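Local coordinates for protein putative amidohydrolase (Unidentified, PDB 3FEQ) that probably hydrolyses dipeptides ending in proline, as a zinc-dependent prolidase of the amidohydrolase superfamily, at residues R305-G319 and I338-S351. Numbering follows the deposited sequence. Where two conformers were deposited one is given.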
loop_
_atom_site.group_PDB
_atom_site.type_symbol
_atom_site.label_atom_id
_atom_site.label_comp_id
_atom_site.label_asym_id
_atom_site.label_seq_id
_atom_site.Cartn_x
_atom_site.Cartn_y
_atom_site.Cartn_z
ATOM N N ARG C 305 48.066 11.899 11.154
ATOM C CA ARG C 305 49.367 11.379 11.564
ATOM C C ARG C 305 49.501 11.444 13.088
ATOM O O ARG C 305 49.896 10.474 13.739
ATOM C CB ARG C 305 50.481 12.185 10.882
ATOM C CG ARG C 305 51.756 11.406 10.628
ATOM C CD ARG C 305 52.724 12.140 9.701
ATOM N NE ARG C 305 52.527 11.798 8.290
ATOM C CZ ARG C 305 53.053 10.732 7.687
ATOM N NH1 ARG C 305 52.813 10.505 6.397
ATOM N NH2 ARG C 305 53.808 9.882 8.374
ATOM N N GLU C 306 49.113 12.583 13.652
ATOM C CA GLU C 306 49.158 12.816 15.093
ATOM C C GLU C 306 48.417 11.748 15.904
ATOM O O GLU C 306 48.907 11.296 16.941
ATOM C CB GLU C 306 48.590 14.206 15.404
ATOM C CG GLU C 306 49.043 14.802 16.726
ATOM C CD GLU C 306 48.299 16.082 17.086
ATOM O OE1 GLU C 306 47.778 16.158 18.218
ATOM O OE2 GLU C 306 48.238 17.012 16.256
ATOM N N SER C 307 47.252 11.334 15.413
ATOM C CA SER C 307 46.353 10.452 16.162
ATOM C C SER C 307 46.991 9.091 16.385
ATOM O O SER C 307 46.785 8.452 17.415
ATOM C CB SER C 307 45.040 10.270 15.398
ATOM O OG SER C 307 45.270 9.649 14.145
ATOM N N LEU C 308 47.761 8.659 15.392
ATOM C CA LEU C 308 48.518 7.422 15.458
ATOM C C LEU C 308 49.286 7.335 16.766
ATOM O O LEU C 308 49.214 6.328 17.474
ATOM C CB LEU C 308 49.475 7.345 14.271
ATOM C CG LEU C 308 49.057 6.452 13.101
ATOM C CD1 LEU C 308 47.562 6.509 12.773
ATOM C CD2 LEU C 308 49.898 6.772 11.877
ATOM N N GLU C 309 49.974 8.421 17.104
ATOM C CA GLU C 309 50.767 8.478 18.320
ATOM C C GLU C 309 49.911 8.360 19.560
ATOM O O GLU C 309 50.260 7.630 20.487
ATOM C CB GLU C 309 51.577 9.760 18.376
ATOM C CG GLU C 309 52.894 9.655 17.643
ATOM C CD GLU C 309 53.446 11.005 17.251
ATOM O OE1 GLU C 309 53.395 11.934 18.086
ATOM O OE2 GLU C 309 53.937 11.135 16.111
ATOM N N ILE C 310 48.785 9.062 19.562
ATOM C CA ILE C 310 47.828 8.978 20.655
ATOM C C ILE C 310 47.370 7.546 20.880
ATOM O O ILE C 310 47.391 7.054 22.014
ATOM C CB ILE C 310 46.609 9.848 20.381
ATOM C CG1 ILE C 310 47.058 11.245 19.923
ATOM C CG2 ILE C 310 45.685 9.853 21.598
ATOM C CD1 ILE C 310 45.951 12.253 19.827
ATOM N N TYR C 311 47.005 6.871 19.790
ATOM C CA TYR C 311 46.587 5.475 19.846
ATOM C C TYR C 311 47.670 4.539 20.392
ATOM O O TYR C 311 47.379 3.645 21.194
ATOM C CB TYR C 311 46.129 5.000 18.468
ATOM C CG TYR C 311 44.796 5.567 18.040
ATOM C CD1 TYR C 311 43.702 5.554 18.901
ATOM C CD2 TYR C 311 44.621 6.090 16.765
ATOM C CE1 TYR C 311 42.480 6.078 18.507
ATOM C CE2 TYR C 311 43.405 6.617 16.368
ATOM C CZ TYR C 311 42.341 6.603 17.239
ATOM O OH TYR C 311 41.140 7.137 16.850
ATOM N N ALA C 312 48.905 4.738 19.937
ATOM C CA ALA C 312 50.043 3.986 20.437
ATOM C C ALA C 312 50.221 4.222 21.929
ATOM O O ALA C 312 50.400 3.283 22.703
ATOM C CB ALA C 312 51.290 4.389 19.700
ATOM N N ASN C 313 50.146 5.486 22.326
ATOM C CA ASN C 313 50.347 5.869 23.713
ATOM C C ASN C 313 49.342 5.260 24.662
ATOM O O ASN C 313 49.717 4.744 25.705
ATOM C CB ASN C 313 50.321 7.379 23.857
ATOM C CG ASN C 313 51.544 8.026 23.278
ATOM O OD1 ASN C 313 52.569 7.373 23.086
ATOM N ND2 ASN C 313 51.441 9.310 22.969
ATOM N N ALA C 314 48.066 5.319 24.302
ATOM C CA ALA C 314 47.028 4.712 25.123
ATOM C C ALA C 314 46.983 3.187 24.962
ATOM O O ALA C 314 46.260 2.499 25.688
ATOM C CB ALA C 314 45.679 5.331 24.824
ATOM N N GLY C 315 47.779 2.663 24.035
ATOM C CA GLY C 315 47.848 1.226 23.821
ATOM C C GLY C 315 46.551 0.668 23.268
ATOM O O GLY C 315 45.986 -0.285 23.808
ATOM N N VAL C 316 46.073 1.286 22.196
ATOM C CA VAL C 316 44.908 0.803 21.484
ATOM C C VAL C 316 45.366 0.148 20.195
ATOM O O VAL C 316 45.981 0.817 19.356
ATOM C CB VAL C 316 43.997 1.976 21.105
ATOM C CG1 VAL C 316 42.700 1.462 20.530
ATOM C CG2 VAL C 316 43.738 2.850 22.307
ATOM N N LYS C 317 45.055 -1.137 20.026
ATOM C CA LYS C 317 45.422 -1.864 18.793
ATOM C C LYS C 317 44.994 -1.179 17.473
ATOM O O LYS C 317 43.860 -0.724 17.332
ATOM C CB LYS C 317 44.923 -3.317 18.830
ATOM C CG LYS C 317 45.824 -4.283 19.600
ATOM C CD LYS C 317 45.222 -4.665 20.940
ATOM C CE LYS C 317 44.560 -6.035 20.865
ATOM N NZ LYS C 317 43.349 -6.143 21.737
ATOM N N MET C 318 45.916 -1.116 16.515
ATOM C CA MET C 318 45.673 -0.472 15.223
ATOM C C MET C 318 45.741 -1.449 14.057
ATOM O O MET C 318 46.747 -2.119 13.863
ATOM C CB MET C 318 46.694 0.631 14.985
ATOM C CG MET C 318 46.407 1.874 15.741
ATOM S SD MET C 318 47.732 3.048 15.516
ATOM C CE MET C 318 48.733 2.683 16.964
ATOM N N GLY C 319 44.687 -1.491 13.253
ATOM C CA GLY C 319 44.675 -2.319 12.048
ATOM C C GLY C 319 44.926 -1.498 10.807
ATOM O O GLY C 319 44.735 -0.294 10.796
ATOM N N ILE C 338 53.197 5.473 5.290
ATOM C CA ILE C 338 52.628 6.475 6.185
ATOM C C ILE C 338 52.683 6.007 7.630
ATOM O O ILE C 338 53.077 6.753 8.529
ATOM C CB ILE C 338 51.184 6.802 5.788
ATOM C CG1 ILE C 338 51.164 7.359 4.370
ATOM C CG2 ILE C 338 50.574 7.808 6.730
ATOM C CD1 ILE C 338 49.793 7.426 3.762
ATOM N N ARG C 339 52.334 4.750 7.844
ATOM C CA ARG C 339 52.324 4.213 9.188
ATOM C C ARG C 339 53.722 3.912 9.716
ATOM O O ARG C 339 53.985 4.064 10.910
ATOM C CB ARG C 339 51.445 2.976 9.251
ATOM C CG ARG C 339 50.017 3.296 9.005
ATOM C CD ARG C 339 49.169 2.250 9.603
ATOM N NE ARG C 339 47.786 2.417 9.211
ATOM C CZ ARG C 339 46.770 1.947 9.914
ATOM N NH1 ARG C 339 46.990 1.314 11.056
ATOM N NH2 ARG C 339 45.538 2.107 9.471
ATOM N N ALA C 340 54.612 3.501 8.817
ATOM C CA ALA C 340 55.987 3.222 9.183
ATOM C C ALA C 340 56.690 4.499 9.624
ATOM O O ALA C 340 57.517 4.474 10.525
ATOM C CB ALA C 340 56.717 2.592 8.029
ATOM N N GLU C 341 56.326 5.621 9.021
ATOM C CA GLU C 341 57.019 6.868 9.275
ATOM C C GLU C 341 56.720 7.403 10.659
ATOM O O GLU C 341 57.396 8.303 11.138
ATOM C CB GLU C 341 56.639 7.920 8.239
ATOM C CG GLU C 341 57.361 7.785 6.915
ATOM C CD GLU C 341 56.756 8.670 5.841
ATOM O OE1 GLU C 341 56.027 9.625 6.190
ATOM O OE2 GLU C 341 57.008 8.412 4.646
ATOM N N VAL C 342 55.689 6.884 11.296
ATOM C CA VAL C 342 55.331 7.404 12.601
ATOM C C VAL C 342 55.646 6.376 13.654
ATOM O O VAL C 342 56.358 6.675 14.603
ATOM C CB VAL C 342 53.862 7.806 12.682
ATOM C CG1 VAL C 342 53.509 8.240 14.086
ATOM C CG2 VAL C 342 53.573 8.913 11.688
ATOM N N LEU C 343 55.124 5.164 13.476
ATOM C CA LEU C 343 55.454 4.036 14.343
ATOM C C LEU C 343 56.466 3.204 13.568
ATOM O O LEU C 343 56.614 3.400 12.379
ATOM C CB LEU C 343 54.194 3.227 14.651
ATOM C CG LEU C 343 52.876 4.019 14.719
ATOM C CD1 LEU C 343 51.688 3.133 14.405
ATOM C CD2 LEU C 343 52.656 4.732 16.057
ATOM N N GLY C 344 57.183 2.297 14.213
ATOM C CA GLY C 344 58.178 1.513 13.475
ATOM C C GLY C 344 57.554 0.790 12.292
ATOM O O GLY C 344 56.340 0.573 12.275
ATOM N N ASN C 345 58.357 0.391 11.305
ATOM C CA ASN C 345 57.811 -0.485 10.279
ATOM C C ASN C 345 57.550 -1.941 10.686
ATOM O O ASN C 345 56.912 -2.683 9.940
ATOM C CB ASN C 345 58.483 -0.346 8.903
ATOM C CG ASN C 345 59.978 -0.233 8.976
ATOM O OD1 ASN C 345 60.563 -0.206 10.056
ATOM N ND2 ASN C 345 60.616 -0.150 7.810
ATOM N N LEU C 346 57.953 -2.323 11.896
ATOM C CA LEU C 346 57.429 -3.547 12.519
ATOM C C LEU C 346 55.947 -3.385 12.797
ATOM O O LEU C 346 55.132 -4.230 12.427
ATOM C CB LEU C 346 58.136 -3.840 13.835
ATOM C CG LEU C 346 58.353 -5.302 14.241
ATOM C CD1 LEU C 346 58.314 -5.433 15.753
ATOM C CD2 LEU C 346 57.384 -6.278 13.596
ATOM N N GLU C 347 55.613 -2.284 13.455
ATOM C CA GLU C 347 54.228 -1.948 13.735
ATOM C C GLU C 347 53.373 -1.834 12.460
ATOM O O GLU C 347 52.262 -2.358 12.403
ATOM C CB GLU C 347 54.154 -0.677 14.589
ATOM C CG GLU C 347 52.759 -0.316 15.079
ATOM C CD GLU C 347 52.021 -1.479 15.728
ATOM O OE1 GLU C 347 52.650 -2.224 16.516
ATOM O OE2 GLU C 347 50.804 -1.634 15.458
ATOM N N ALA C 348 53.918 -1.200 11.427
ATOM C CA ALA C 348 53.228 -1.079 10.141
ATOM C C ALA C 348 52.875 -2.450 9.561
ATOM O O ALA C 348 51.762 -2.671 9.088
ATOM C CB ALA C 348 54.071 -0.287 9.167
ATOM N N LEU C 349 53.807 -3.388 9.662
ATOM C CA LEU C 349 53.554 -4.729 9.193
ATOM C C LEU C 349 52.612 -5.504 10.113
ATOM O O LEU C 349 51.895 -6.396 9.657
ATOM C CB LEU C 349 54.865 -5.485 9.002
ATOM C CG LEU C 349 55.842 -4.966 7.943
ATOM C CD1 LEU C 349 57.115 -5.781 8.008
ATOM C CD2 LEU C 349 55.266 -5.023 6.545
ATOM N N ARG C 350 52.603 -5.163 11.397
ATOM C CA ARG C 350 51.735 -5.859 12.346
ATOM C C ARG C 350 50.277 -5.510 12.106
ATOM O O ARG C 350 49.386 -6.342 12.313
ATOM C CB ARG C 350 52.103 -5.530 13.797
ATOM C CG ARG C 350 53.124 -6.464 14.422
ATOM C CD ARG C 350 52.944 -6.533 15.937
ATOM N NE ARG C 350 54.084 -7.176 16.598
ATOM C CZ ARG C 350 55.148 -6.531 17.081
ATOM N NH1 ARG C 350 55.226 -5.206 17.000
ATOM N NH2 ARG C 350 56.136 -7.210 17.661
ATOM N N SER C 351 50.051 -4.278 11.660
ATOM C CA SER C 351 48.702 -3.762 11.483
ATOM C C SER C 351 47.959 -4.517 10.393
ATOM O O SER C 351 46.745 -4.711 10.484
ATOM C CB SER C 351 48.736 -2.272 11.161
ATOM O OG SER C 351 48.928 -1.518 12.346
#
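With its chain extended from CG to NE (chi3 -171°), the side chain of Arg-339 starts away from segment 305-319 yet ends at the backbone of Gly-319, while the chain of Arg-305, in one of its two conformers, bends at chi3 (-91°) and brings its guanidinium against Ile-338 and Glu-341. Arginine suits the first task because two nitrogens can share one acceptor: NH1 and NH2 of Arg-339 both make weak hydrogen bonds to Gly-319 O, at 2.8 and 2.9 Å, with that oxygen near the guanidinium plane. Glu-335 takes a salt bridge from NE, which is consistent with its fixing the rotation of the group. Nearby, in one of two conformers, Ser-351 OG donates to Met-318 O (2.7 Å) from well above the carbonyl plane, a short reach that a small hydroxyl side chain can make.

The family fold is the amidohydrolase TIM barrel, and this contact sets helix 302-314 and the chain following it against helices 335-340 and 345-351. Gly-315 ends the first helix in a Schellman motif with positive phi, and the chain then runs on to Met-318. Leu-343, in the link between helices 335-340 and 345-351, divides its branches, CD1 meeting Met-318 CE tip to tip at 3.9 Å and CD2 resting on Ala-312 CB, whose small methyl lets the leucine come close to the helix. Val-342 sets CG1 against Leu-308 CB. At the more exposed end, the same Arg-305 conformer forms a salt bridge from NH2 to Glu-341 OE1 (3.1 Å), the guanidinium and carboxylate planes 17° apart, and Ile-338 CG2 lies over one face of the guanidinium.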